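Local structure of monosaccharide ABC transporter substrate-binding protein, CUT2 family (Acidothermus cellulolyticus, 4RU1) at residues A[67-72]-A[92-97]; A[189-194]-A[215-220]; A[33-38]-A[249-254]. The protein binds myo-inositol in the cleft between its two lobes and probably passes such solutes to a CUT2-type ABC sugar transporter. All coordinates share one frame; numbering follows the deposited sequence. Where two conformers were deposited one is given.

Contact 1. Residues A[67-72]-A[92-97]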
ATOM      1  N   VAL A  67       4.941 -10.101  17.117  1.00 15.04           N
ATOM      2  CA  VAL A  67       5.336  -9.768  18.471  1.00 19.28           C
ATOM      3  C   VAL A  67       4.840  -8.372  18.838  1.00 20.45           C
ATOM      4  O   VAL A  67       4.418  -8.134  19.930  1.00 17.36           O
ATOM      5  CB  VAL A  67       6.856  -9.894  18.589  1.00 17.84           C
ATOM      6  CG1 VAL A  67       7.368  -9.431  19.942  1.00 17.93           C
ATOM      7  CG2 VAL A  67       7.270 -11.353  18.409  1.00 21.05           C
ATOM      8  N   LEU A  68       4.912  -7.416  17.906  1.00 15.78           N
ATOM      9  CA  LEU A  68       4.350  -6.073  18.143  1.00 14.31           C
ATOM     10  C   LEU A  68       2.840  -6.154  18.483  1.00 15.95           C
ATOM     11  O   LEU A  68       2.407  -5.337  19.257  1.00 14.47           O
ATOM     12  CB  LEU A  68       4.612  -5.139  16.947  1.00 15.96           C
ATOM     13  CG  LEU A  68       6.059  -4.807  16.566  1.00 17.11           C
ATOM     14  CD1 LEU A  68       5.993  -4.008  15.317  1.00 14.28           C
ATOM     15  CD2 LEU A  68       6.823  -4.091  17.670  1.00 16.53           C
ATOM     16  N   ILE A  69       2.063  -7.045  17.871  1.00 14.33           N
ATOM     17  CA  ILE A  69       0.618  -7.202  18.189  1.00 14.19           C
ATOM     18  C   ILE A  69       0.495  -7.649  19.627  1.00 20.10           C
ATOM     19  O   ILE A  69      -0.304  -7.060  20.363  1.00 16.10           O
ATOM     20  CB  ILE A  69      -0.115  -8.181  17.254  1.00 15.64           C
ATOM     21  CG1 ILE A  69      -0.065  -7.643  15.827  1.00 21.25           C
ATOM     22  CG2 ILE A  69      -1.558  -8.325  17.669  1.00 19.03           C
ATOM     23  CD1 ILE A  69      -0.372  -8.644  14.737  1.00 20.53           C
ATOM     24  N   GLN A  70       1.262  -8.679  20.007  1.00 17.48           N
ATOM     25  CA  GLN A  70       1.325  -9.152  21.412  1.00 16.77           C
ATOM     26  C   GLN A  70       1.671  -8.064  22.440  1.00 15.20           C
ATOM     27  O   GLN A  70       1.033  -7.973  23.498  1.00 17.52           O
ATOM     28  CB  GLN A  70       2.224 -10.394  21.483  1.00 19.28           C
ATOM     29  CG  GLN A  70       1.667 -11.551  20.633  1.00 45.17           C
ATOM     30  CD  GLN A  70       2.543 -12.806  20.514  1.00113.34           C
ATOM     31  OE1 GLN A  70       3.730 -12.747  20.192  1.00 31.13           O
ATOM     32  NE2 GLN A  70       1.924 -13.967  20.714  1.00 33.69           N
ATOM     33  N   ASP A  71       2.649  -7.205  22.100  1.00 14.41           N
ATOM     34  CA  ASP A  71       3.080  -6.047  22.947  1.00 15.55           C
ATOM     35  C   ASP A  71       1.875  -5.204  23.208  1.00 15.03           C
ATOM     36  O   ASP A  71       1.597  -4.891  24.323  1.00 19.18           O
ATOM     37  CB  ASP A  71       4.164  -5.141  22.375  1.00 19.31           C
ATOM     38  CG  ASP A  71       5.529  -5.864  22.136  1.00 24.34           C
ATOM     39  OD1 ASP A  71       5.785  -6.965  22.722  1.00 21.86           O
ATOM     40  OD2 ASP A  71       6.328  -5.234  21.373  1.00 22.14           O
ATOM     41  N   ALA A  72       1.100  -4.858  22.158  1.00 16.71           N
ATOM     42  CA  ALA A  72      -0.083  -3.996  22.343  1.00 14.12           C
ATOM     43  C   ALA A  72      -1.239  -4.723  23.114  1.00 16.18           C
ATOM     44  O   ALA A  72      -1.861  -4.069  23.969  1.00 17.43           O
ATOM     45  CB  ALA A  72      -0.601  -3.453  20.961  1.00 15.45           C
ATOM     46  N   PRO A  92      -2.612 -15.727  13.775  1.00 20.46           N
ATOM     47  CA  PRO A  92      -2.728 -16.248  15.164  1.00 16.49           C
ATOM     48  C   PRO A  92      -2.636 -15.119  16.222  1.00 13.60           C
ATOM     49  O   PRO A  92      -3.446 -15.097  17.149  1.00 23.19           O
ATOM     50  CB  PRO A  92      -1.520 -17.174  15.253  1.00 20.45           C
ATOM     51  CG  PRO A  92      -1.126 -17.538  13.860  1.00 34.22           C
ATOM     52  CD  PRO A  92      -1.443 -16.281  13.069  1.00 21.76           C
ATOM     53  N   ALA A  93      -1.717 -14.160  16.039  1.00 17.28           N
ATOM     54  CA  ALA A  93      -1.603 -13.063  16.998  1.00 17.04           C
ATOM     55  C   ALA A  93      -2.818 -12.155  16.920  1.00 22.95           C
ATOM     56  O   ALA A  93      -3.287 -11.627  17.916  1.00 18.71           O
ATOM     57  CB  ALA A  93      -0.325 -12.241  16.761  1.00 22.75           C
ATOM     58  N   ILE A  94      -3.383 -11.984  15.731  1.00 16.04           N
ATOM     59  CA  ILE A  94      -4.577 -11.172  15.640  1.00 17.57           C
ATOM     60  C   ILE A  94      -5.752 -11.851  16.382  1.00 16.80           C
ATOM     61  O   ILE A  94      -6.425 -11.196  17.192  1.00 18.62           O
ATOM     62  CB  ILE A  94      -4.940 -10.761  14.173  1.00 14.23           C
ATOM     63  CG1 ILE A  94      -3.826  -9.928  13.520  1.00 15.82           C
ATOM     64  CG2 ILE A  94      -6.269 -10.051  14.163  1.00 14.79           C
ATOM     65  CD1 ILE A  94      -3.868  -9.789  12.031  1.00 16.21           C
ATOM     66  N   LYS A  95      -5.893 -13.175  16.161  1.00 18.62           N
ATOM     67  CA  LYS A  95      -6.919 -13.933  16.897  1.00 22.14           C
ATOM     68  C   LYS A  95      -6.735 -13.830  18.379  1.00 16.63           C
ATOM     69  O   LYS A  95      -7.710 -13.681  19.116  1.00 22.45           O
ATOM     70  CB  LYS A  95      -6.888 -15.376  16.510  1.00 22.00           C
ATOM     71  CG  LYS A  95      -7.430 -15.547  15.094  1.00 21.19           C
ATOM     72  CD  LYS A  95      -7.429 -17.027  14.732  1.00 29.25           C
ATOM     73  CE  LYS A  95      -8.093 -17.291  13.387  1.00 35.81           C
ATOM     74  NZ  LYS A  95      -7.756 -18.615  12.774  1.00 37.30           N
ATOM     75  N   GLN A  96      -5.496 -13.856  18.838  1.00 18.79           N
ATOM     76  CA  GLN A  96      -5.257 -13.685  20.257  1.00 31.80           C
ATOM     77  C   GLN A  96      -5.703 -12.312  20.743  1.00 25.51           C
ATOM     78  O   GLN A  96      -6.271 -12.187  21.821  1.00 22.18           O
ATOM     79  CB  GLN A  96      -3.790 -13.946  20.602  1.00 25.94           C
ATOM     80  CG  GLN A  96      -3.413 -15.417  20.575  1.00 57.56           C
ATOM     81  CD  GLN A  96      -1.912 -15.651  20.647  1.00118.70           C
ATOM     82  OE1 GLN A  96      -1.148 -14.789  21.085  1.00 64.38           O
ATOM     83  NE2 GLN A  96      -1.484 -16.828  20.225  1.00 95.94           N
ATOM     84  N   ALA A  97      -5.451 -11.276  19.950  1.00 18.17           N
ATOM     85  CA  ALA A  97      -5.842  -9.922  20.403  1.00 14.17           C
ATOM     86  C   ALA A  97      -7.362  -9.866  20.502  1.00 15.66           C
ATOM     87  O   ALA A  97      -7.917  -9.327  21.417  1.00 18.06           O
ATOM     88  CB  ALA A  97      -5.332  -8.869  19.426  1.00 13.80           C
TER
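Ile69 faces helix segment 92-97 and sits over Ala93, the two CB atoms 4.1 Å apart. With CG1 anti to the carbonyl carbon (chi1 -62°) and CG2 anti to the backbone N, the two branches straddle Ala93, CD1 going on to Ile94 and CG2 to Ala97. CD1, the end of the CG1 branch, lies 3.9 Å from Ile94 CG1; although Ile94 sets off away from segment 67-72, the two isoleucines cross obliquely there. The other branch, CG2, rests 3.7 Å from the carbonyl oxygen of Ala93 and reaches Ala97 CB at 4.2 Å. Ile69 thus touches Ala93 and Ile94 on one turn and Ala97 on the next. The axes of the two segments approach to 9.1 Å and run nearly parallel, 10° apart, with Ala93 and Ala97 facing Ile69. The pair belongs to the N-terminal Rossmann-like lobe: helix 62-74 leads into strand 79-82, helix 87-99 follows it, and both are the helices of right-handed beta-alpha-beta crossovers, laid side by side on one face of the parallel sheet. Ile69 and Ile94 both touch Val82 of that strand, and Ile69 also meets Ile26 of strand 21-27, so the apolar part of the interface continues into the sheet. Gln70 comes next and works on the more exposed side. Its CG passes 4.4 Å from Ala93 CB, and the chain stays extended beyond it to put the amide beside that of Gln96. There NE2 of Gln70 donates to OE1 of Gln96 over 3.2 Å, with an N-H...O angle of 156°. The acceptor lies close to the amide plane of Gln70, while the donor is tilted slightly from the carbonyl plane of Gln96.

Contact 2. Residues A[189-194]-A[215-220]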
ATOM      1  N   THR A 189      19.394  -3.127 -11.051  1.00 15.90           N
ATOM      2  CA  THR A 189      18.744  -4.392 -11.358  1.00 14.67           C
ATOM      3  C   THR A 189      17.709  -4.088 -12.410  1.00 16.13           C
ATOM      4  O   THR A 189      17.486  -4.894 -13.303  1.00 17.78           O
ATOM      5  CB  THR A 189      18.162  -4.992 -10.088  1.00 14.71           C
ATOM      6  OG1 THR A 189      19.232  -5.357  -9.196  1.00 20.15           O
ATOM      7  CG2 THR A 189      17.322  -6.239 -10.299  1.00 18.38           C
ATOM      8  N   ILE A 190      16.916  -3.040 -12.230  1.00 12.88           N
ATOM      9  CA  ILE A 190      15.933  -2.731 -13.273  1.00 13.92           C
ATOM     10  C   ILE A 190      16.624  -2.404 -14.583  1.00 16.01           C
ATOM     11  O   ILE A 190      16.147  -2.792 -15.640  1.00 15.02           O
ATOM     12  CB  ILE A 190      14.969  -1.580 -12.867  1.00 12.38           C
ATOM     13  CG1 ILE A 190      14.146  -2.012 -11.663  1.00 13.04           C
ATOM     14  CG2 ILE A 190      14.024  -1.143 -13.998  1.00 15.12           C
ATOM     15  CD1 ILE A 190      13.359  -0.874 -10.975  1.00 13.48           C
ATOM     16  N   ALA A 191      17.673  -1.583 -14.561  1.00 13.84           N
ATOM     17  CA  ALA A 191      18.322  -1.239 -15.842  1.00 13.10           C
ATOM     18  C   ALA A 191      18.862  -2.459 -16.580  1.00 14.30           C
ATOM     19  O   ALA A 191      18.735  -2.531 -17.794  1.00 17.04           O
ATOM     20  CB  ALA A 191      19.504  -0.332 -15.553  1.00 16.83           C
ATOM     21  N   ALA A 192      19.461  -3.368 -15.848  1.00 13.35           N
ATOM     22  CA  ALA A 192      20.006  -4.615 -16.404  1.00 14.03           C
ATOM     23  C   ALA A 192      18.906  -5.446 -17.073  1.00 16.70           C
ATOM     24  O   ALA A 192      19.064  -5.900 -18.195  1.00 15.36           O
ATOM     25  CB  ALA A 192      20.767  -5.378 -15.321  1.00 17.65           C
ATOM     26  N   LYS A 193      17.763  -5.585 -16.421  1.00 14.24           N
ATOM     27  CA  LYS A 193      16.676  -6.357 -16.955  0.50 17.17           C
ATOM     28  C   LYS A 193      16.188  -5.711 -18.246  1.00 15.36           C
ATOM     29  O   LYS A 193      15.946  -6.383 -19.233  1.00 15.57           O
ATOM     30  CB  LYS A 193      15.548  -6.490 -15.921  0.50 16.54           C
ATOM     31  CG  LYS A 193      14.344  -7.215 -16.469  0.50 17.99           C
ATOM     32  CD  LYS A 193      14.488  -8.737 -16.384  0.50 19.67           C
ATOM     33  CE  LYS A 193      14.104  -9.420 -17.696  0.50 33.94           C
ATOM     34  NZ  LYS A 193      15.112  -9.269 -18.782  0.50 14.04           N
ATOM     35  N   LEU A 194      16.073  -4.369 -18.267  1.00 14.48           N
ATOM     36  CA  LEU A 194      15.630  -3.681 -19.486  1.00 17.49           C
ATOM     37  C   LEU A 194      16.624  -3.857 -20.639  1.00 16.10           C
ATOM     38  O   LEU A 194      16.207  -4.032 -21.822  1.00 17.40           O
ATOM     39  CB  LEU A 194      15.424  -2.167 -19.204  1.00 16.46           C
ATOM     40  CG  LEU A 194      14.254  -1.959 -18.238  1.00 18.92           C
ATOM     41  CD1 LEU A 194      14.071  -0.478 -17.883  1.00 20.79           C
ATOM     42  CD2 LEU A 194      12.913  -2.530 -18.723  1.00 16.01           C
ATOM     43  N   ILE A 215      12.381   5.161 -13.472  1.00 13.12           N
ATOM     44  CA  ILE A 215      12.469   6.229 -14.476  1.00 16.30           C
ATOM     45  C   ILE A 215      13.980   6.419 -14.776  1.00 15.94           C
ATOM     46  O   ILE A 215      14.374   6.564 -15.930  1.00 16.24           O
ATOM     47  CB  ILE A 215      11.879   7.540 -13.951  1.00 13.48           C
ATOM     48  CG1 ILE A 215      10.357   7.417 -13.813  1.00 14.59           C
ATOM     49  CG2 ILE A 215      12.242   8.754 -14.853  1.00 17.74           C
ATOM     50  CD1 ILE A 215       9.769   8.482 -12.926  1.00 15.34           C
ATOM     51  N   GLN A 216      14.799   6.391 -13.744  1.00 12.96           N
ATOM     52  CA  GLN A 216      16.207   6.570 -13.926  1.00 13.87           C
ATOM     53  C   GLN A 216      16.867   5.368 -14.617  1.00 17.55           C
ATOM     54  O   GLN A 216      17.707   5.526 -15.566  1.00 16.18           O
ATOM     55  CB  GLN A 216      16.923   6.810 -12.612  1.00 18.22           C
ATOM     56  CG  GLN A 216      16.632   8.141 -11.950  1.00 19.47           C
ATOM     57  CD  GLN A 216      16.739   9.301 -12.955  1.00 33.40           C
ATOM     58  OE1 GLN A 216      15.765   9.984 -13.249  1.00 33.27           O
ATOM     59  NE2 GLN A 216      17.933   9.506 -13.488  1.00 34.69           N
ATOM     60  N   ALA A 217      16.413   4.163 -14.245  1.00 14.64           N
ATOM     61  CA  ALA A 217      16.850   2.888 -14.883  1.00 12.57           C
ATOM     62  C   ALA A 217      16.545   2.803 -16.351  1.00 15.37           C
ATOM     63  O   ALA A 217      17.401   2.368 -17.118  1.00 16.26           O
ATOM     64  CB  ALA A 217      16.208   1.723 -14.170  1.00 13.56           C
ATOM     65  N   VAL A 218      15.389   3.274 -16.754  1.00 14.35           N
ATOM     66  CA  VAL A 218      15.085   3.272 -18.144  1.00 17.62           C
ATOM     67  C   VAL A 218      16.092   4.136 -18.907  1.00 21.23           C
ATOM     68  O   VAL A 218      16.536   3.742 -20.000  1.00 19.33           O
ATOM     69  CB  VAL A 218      13.621   3.754 -18.363  1.00 18.44           C
ATOM     70  CG1 VAL A 218      13.454   4.330 -19.748  1.00 23.47           C
ATOM     71  CG2 VAL A 218      12.623   2.681 -18.023  1.00 24.31           C
ATOM     72  N   LYS A 219      16.428   5.332 -18.398  1.00 17.17           N
ATOM     73  CA  LYS A 219      17.447   6.217 -19.071  1.00 18.57           C
ATOM     74  C   LYS A 219      18.813   5.539 -19.091  1.00 23.29           C
ATOM     75  O   LYS A 219      19.516   5.503 -20.105  1.00 21.97           O
ATOM     76  CB  LYS A 219      17.483   7.551 -18.341  1.00 20.17           C
ATOM     77  CG  LYS A 219      16.651   8.630 -19.004  1.00 33.20           C
ATOM     78  CD  LYS A 219      16.259   9.778 -18.069  1.00 35.88           C
ATOM     79  CE  LYS A 219      17.448  10.441 -17.416  1.00 56.66           C
ATOM     80  NZ  LYS A 219      16.968  11.074 -16.165  1.00 67.38           N
ATOM     81  N   ASP A 220      19.191   4.968 -17.947  1.00 19.38           N
ATOM     82  CA  ASP A 220      20.486   4.322 -17.838  1.00 16.98           C
ATOM     83  C   ASP A 220      20.652   3.196 -18.910  1.00 21.18           C
ATOM     84  O   ASP A 220      21.729   2.989 -19.485  1.00 25.38           O
ATOM     85  CB  ASP A 220      20.601   3.685 -16.504  1.00 18.13           C
ATOM     86  CG  ASP A 220      20.958   4.658 -15.369  1.00 32.74           C
ATOM     87  OD1 ASP A 220      21.304   5.837 -15.608  1.00 25.76           O
ATOM     88  OD2 ASP A 220      20.814   4.188 -14.234  1.00 35.22           O
TER
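Two successive beta-alpha-beta crossovers of the C-terminal lobe supply helices 183-196 and 208-220, which touch through Ala191 and Ala217, their CA atoms 4.5 Å apart. With just a CB on each residue at the crossing, the axes of the two segments approach to 8.0 Å, at a crossing angle of -45°. Ala217 CB pushes against the backbone of the other helix, 3.6 Å from Ala191 N, and is flanked by Ile190 CG2, also at 3.6 Å. That methyl is the Ile190 branch anti to the backbone N. Strand 202-205 joins the two helices, in the Rossmann-like topology of this lobe; Ile190 also reaches Val149 of strand 145-150 and Val218 reaches Ile227 of strand 226-230, so the buried side of the pair lies against the sheet. One turn after Ile190, Leu194 CD1 meets CG2 of Val218, the neighbour of Ala217, at 3.5 Å, tighter than usual van der Waals contact. Val218 leaves its helix away from segment 189-194, but CG2, anti to the carbonyl carbon, still meets the leucine. At the more exposed side Ala191 CB comes within 4.3 Å of Asp220 CB, whose carboxylate forms a salt bridge through OD2 to NE of Arg187, a turn earlier on helix 183-196.

Contact 3. Residues A[33-38]-A[249-254]. With INS (1,2,3,4,5,6-hexahydroxy-cyclohexane), chain M.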
ATOM      1  N   ASP A  33      10.637   3.716   3.939  1.00 19.74           N
ATOM      2  CA  ASP A  33       9.572   3.654   2.935  1.00 18.49           C
ATOM      3  C   ASP A  33       8.589   4.792   3.241  1.00 17.79           C
ATOM      4  O   ASP A  33       7.758   4.724   4.173  1.00 17.74           O
ATOM      5  CB  ASP A  33       8.936   2.278   2.919  1.00 15.50           C
ATOM      6  CG  ASP A  33       7.813   2.177   1.860  1.00 17.04           C
ATOM      7  OD1 ASP A  33       7.554   3.221   1.217  1.00 17.54           O
ATOM      8  OD2 ASP A  33       7.243   1.062   1.712  1.00 17.07           O
ATOM      9  N   THR A  34       8.703   5.864   2.460  1.00 13.83           N
ATOM     10  CA  THR A  34       8.008   7.078   2.690  1.00 14.67           C
ATOM     11  C   THR A  34       6.474   6.984   2.494  1.00 17.39           C
ATOM     12  O   THR A  34       5.722   7.838   2.904  1.00 19.03           O
ATOM     13  CB  THR A  34       8.559   8.236   1.864  1.00 22.85           C
ATOM     14  OG1 THR A  34       8.463   7.919   0.494  1.00 22.34           O
ATOM     15  CG2 THR A  34       9.997   8.538   2.282  1.00 28.11           C
ATOM     16  N   PHE A  35       6.026   5.913   1.857  1.00 15.68           N
ATOM     17  CA  PHE A  35       4.585   5.696   1.719  1.00 16.20           C
ATOM     18  C   PHE A  35       3.905   5.768   3.052  1.00 13.59           C
ATOM     19  O   PHE A  35       2.851   6.334   3.178  1.00 14.69           O
ATOM     20  CB  PHE A  35       4.300   4.311   1.134  1.00 15.93           C
ATOM     21  CG  PHE A  35       2.859   3.908   1.194  1.00 13.39           C
ATOM     22  CD1 PHE A  35       1.982   4.325   0.255  1.00 15.66           C
ATOM     23  CD2 PHE A  35       2.441   2.984   2.149  1.00 14.26           C
ATOM     24  CE1 PHE A  35       0.647   3.872   0.292  1.00 13.93           C
ATOM     25  CE2 PHE A  35       1.152   2.556   2.207  1.00 13.81           C
ATOM     26  CZ  PHE A  35       0.254   3.038   1.285  1.00 16.52           C
ATOM     27  N   TRP A  36       4.566   5.276   4.075  1.00 13.42           N
ATOM     28  CA  TRP A  36       3.984   5.039   5.412  1.00 13.28           C
ATOM     29  C   TRP A  36       3.890   6.418   6.126  1.00 15.83           C
ATOM     30  O   TRP A  36       3.136   6.580   7.096  1.00 15.36           O
ATOM     31  CB  TRP A  36       4.781   3.986   6.195  1.00 12.66           C
ATOM     32  CG  TRP A  36       4.568   2.678   5.595  1.00 14.84           C
ATOM     33  CD1 TRP A  36       5.341   2.067   4.602  1.00 18.48           C
ATOM     34  CD2 TRP A  36       3.407   1.876   5.740  1.00 12.58           C
ATOM     35  NE1 TRP A  36       4.718   0.880   4.174  1.00 15.74           N
ATOM     36  CE2 TRP A  36       3.523   0.774   4.850  1.00 15.65           C
ATOM     37  CE3 TRP A  36       2.242   1.965   6.549  1.00 15.33           C
ATOM     38  CZ2 TRP A  36       2.535  -0.213   4.792  1.00 17.33           C
ATOM     39  CZ3 TRP A  36       1.295   0.981   6.455  1.00 16.40           C
ATOM     40  CH2 TRP A  36       1.418  -0.057   5.578  1.00 17.42           C
ATOM     41  N   ASP A  37       4.702   7.407   5.705  1.00 14.81           N
ATOM     42  CA  ASP A  37       4.532   8.780   6.252  1.00 16.23           C
ATOM     43  C   ASP A  37       3.142   9.335   5.884  1.00 15.56           C
ATOM     44  O   ASP A  37       2.548  10.047   6.697  1.00 19.43           O
ATOM     45  CB  ASP A  37       5.665   9.710   5.787  1.00 22.59           C
ATOM     46  CG  ASP A  37       7.100   9.183   6.206  1.00 19.36           C
ATOM     47  OD1 ASP A  37       7.240   8.572   7.285  1.00 33.85           O
ATOM     48  OD2 ASP A  37       8.050   9.410   5.423  1.00 34.58           O
ATOM     49  N   ILE A  38       2.592   8.979   4.719  1.00 12.46           N
ATOM     50  CA  ILE A  38       1.276   9.491   4.384  1.00 13.51           C
ATOM     51  C   ILE A  38       0.220   8.770   5.218  1.00 15.10           C
ATOM     52  O   ILE A  38      -0.729   9.383   5.692  1.00 16.54           O
ATOM     53  CB  ILE A  38       0.973   9.302   2.871  1.00 18.18           C
ATOM     54  CG1 ILE A  38       2.134   9.774   1.967  1.00 18.35           C
ATOM     55  CG2 ILE A  38      -0.302  10.038   2.551  1.00 17.66           C
ATOM     56  CD1 ILE A  38       2.144   9.113   0.572  1.00 21.75           C
ATOM     57  N   ILE A 249      -1.761   4.799  -9.723  1.00 12.33           N
ATOM     58  CA  ILE A 249      -2.954   4.291  -9.077  1.00 12.15           C
ATOM     59  C   ILE A 249      -2.970   4.753  -7.628  1.00 13.81           C
ATOM     60  O   ILE A 249      -2.077   4.393  -6.842  1.00 14.18           O
ATOM     61  CB  ILE A 249      -3.041   2.763  -9.134  1.00 13.49           C
ATOM     62  CG1 ILE A 249      -3.056   2.279 -10.615  1.00 16.47           C
ATOM     63  CG2 ILE A 249      -4.206   2.273  -8.355  1.00 12.11           C
ATOM     64  CD1 ILE A 249      -2.889   0.779 -10.786  1.00 18.75           C
ATOM     65  N   ASP A 250      -3.979   5.516  -7.253  1.00 12.88           N
ATOM     66  CA  ASP A 250      -4.105   6.035  -5.906  1.00 16.63           C
ATOM     67  C   ASP A 250      -4.973   5.091  -5.061  1.00 12.46           C
ATOM     68  O   ASP A 250      -6.077   4.726  -5.488  1.00 14.52           O
ATOM     69  CB  ASP A 250      -4.783   7.394  -6.022  1.00 16.24           C
ATOM     70  CG  ASP A 250      -4.801   8.193  -4.754  1.00 14.69           C
ATOM     71  OD1 ASP A 250      -4.202   7.850  -3.674  1.00 14.58           O
ATOM     72  OD2 ASP A 250      -5.469   9.245  -4.844  1.00 20.26           O
ATOM     73  N   GLN A 251      -4.404   4.708  -3.926  1.00 10.54           N
ATOM     74  CA  GLN A 251      -5.082   3.933  -2.884  1.00 13.77           C
ATOM     75  C   GLN A 251      -5.467   4.738  -1.663  1.00 11.36           C
ATOM     76  O   GLN A 251      -6.022   4.189  -0.691  1.00 12.60           O
ATOM     77  CB  GLN A 251      -4.282   2.699  -2.423  1.00 11.63           C
ATOM     78  CG  GLN A 251      -3.014   3.047  -1.662  1.00 13.93           C
ATOM     79  CD  GLN A 251      -2.270   1.826  -1.109  1.00 13.55           C
ATOM     80  OE1 GLN A 251      -1.073   1.575  -1.438  1.00 16.74           O
ATOM     81  NE2 GLN A 251      -2.932   1.114  -0.230  1.00 10.71           N
ATOM     82  N   GLN A 252      -5.120   6.028  -1.671  1.00 13.61           N
ATOM     83  CA  GLN A 252      -5.416   6.981  -0.582  1.00 14.98           C
ATOM     84  C   GLN A 252      -4.938   6.471   0.763  1.00 12.50           C
ATOM     85  O   GLN A 252      -5.728   6.241   1.704  1.00 16.05           O
ATOM     86  CB  GLN A 252      -6.873   7.389  -0.554  1.00 15.96           C
ATOM     87  CG  GLN A 252      -7.342   8.065  -1.818  1.00 12.78           C
ATOM     88  CD  GLN A 252      -8.781   8.465  -1.677  1.00 15.46           C
ATOM     89  OE1 GLN A 252      -9.693   7.575  -1.770  1.00 21.45           O
ATOM     90  NE2 GLN A 252      -9.006   9.697  -1.308  1.00 10.12           N
ATOM     91  N   PRO A 253      -3.602   6.411   0.896  1.00 12.87           N
ATOM     92  CA  PRO A 253      -3.081   6.119   2.242  1.00 13.67           C
ATOM     93  C   PRO A 253      -3.510   7.002   3.356  1.00 14.60           C
ATOM     94  O   PRO A 253      -3.602   6.509   4.507  1.00 13.12           O
ATOM     95  CB  PRO A 253      -1.559   6.223   2.071  1.00 14.01           C
ATOM     96  CG  PRO A 253      -1.376   7.038   0.821  1.00 15.48           C
ATOM     97  CD  PRO A 253      -2.525   6.643  -0.070  1.00 12.90           C
ATOM     98  N   TYR A 254      -3.754   8.278   3.083  1.00 15.54           N
ATOM     99  CA  TYR A 254      -4.200   9.168   4.135  1.00 13.15           C
ATOM    100  C   TYR A 254      -5.504   8.674   4.688  1.00 13.42           C
ATOM    101  O   TYR A 254      -5.753   8.677   5.904  1.00 13.07           O
ATOM    102  CB  TYR A 254      -4.349  10.586   3.609  1.00 13.89           C
ATOM    103  CG  TYR A 254      -4.704  11.692   4.628  1.00 16.38           C
ATOM    104  CD1 TYR A 254      -6.036  11.897   5.023  1.00 17.30           C
ATOM    105  CD2 TYR A 254      -3.699  12.514   5.231  1.00 14.11           C
ATOM    106  CE1 TYR A 254      -6.358  12.907   5.929  1.00 18.49           C
ATOM    107  CE2 TYR A 254      -4.037  13.549   6.120  1.00 11.73           C
ATOM    108  CZ  TYR A 254      -5.357  13.738   6.443  1.00 14.34           C
ATOM    109  OH  TYR A 254      -5.666  14.797   7.272  1.00 17.98           O
TER
HETATM  110  C1  INS M 401       2.236   0.326  -1.090  1.00 11.78           C
HETATM  111  C2  INS M 401       3.750   0.318  -1.238  1.00 20.58           C
HETATM  112  C3  INS M 401       4.385   0.078   0.131  1.00 15.87           C
HETATM  113  C4  INS M 401       3.821  -1.128   0.849  1.00 13.86           C
HETATM  114  C5  INS M 401       2.339  -1.035   1.020  1.00 10.17           C
HETATM  115  C6  INS M 401       1.613  -0.808  -0.278  1.00 14.39           C
HETATM  116  O1  INS M 401       1.558   0.482  -2.347  1.00 13.76           O
HETATM  117  O2  INS M 401       4.055  -0.829  -2.050  1.00 20.99           O
HETATM  118  O3  INS M 401       5.790  -0.117  -0.121  1.00 19.61           O
HETATM  119  O4  INS M 401       4.458  -1.301   2.141  1.00 17.88           O
HETATM  120  O5  INS M 401       1.772  -2.236   1.591  1.00 13.46           O
HETATM  121  O6  INS M 401       0.188  -0.595  -0.059  1.00 14.59           O
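The side chains of Phe35 and Gln251 cross at about a right angle in the inositol pocket between the lobes of this periplasmic binding protein, Phe35 CE1 and CZ each 3.4 Å from Gln251 OE1. Phe35 CG is anti to the backbone N (chi1 169°), and one ring face is turned to the ligand, with inositol C1 3.9 Å above the plane and over its centre. CE1 also lies 3.7 Å from Pro253 CB. An alanine at Phe35 would probably leave the inositol without the ring over which its C1 lies and open a gap beside Pro253 CB. Trp36 presents a face to Phe35 CD2, while its edge faces the inositol: NE1 donates to inositol O4 at 3.0 Å. Asp33 has two tasks, OD2 accepting from inositol O3 at 2.6 Å and OD1 accepting a capping bond from Phe35 N, in the turn that leads into the helix. Farther from the inositol, Ile38 CG2 packs on Pro253 CG at 3.6 Å, joining the N-terminal parts of helices 35-49 and 253-270. The amide of Gln251, its plane 37° from that of the Phe35 ring, has NE2 bonded to Glu256 OE2, and its OE1 accepts from inositol O6 at 2.9 Å.

In the fold
Contacts 1 and 2 are counterparts in the two lobes: each pairs the helices before and after one strand of a Rossmann-like sheet. Their centres lie about 41 Å apart on opposite sides of the chain's centre, and their nearest atoms are about 27 Å from each other. Contact 3 sits between them, its centre about 6 Å from the chain's centre. The centres of contacts 1 and 3 are about 24 Å apart and their nearest atoms about 11 Å; the centres of contacts 2 and 3 are also about 24 Å apart, their nearest atoms about 13 Å. Contact 3 alone meets the inositol, whereas the Ile190 side chain of contact 2 is about 13 Å from it. In sequence, segments 33-38 and 249-254 enclose both helix pairs.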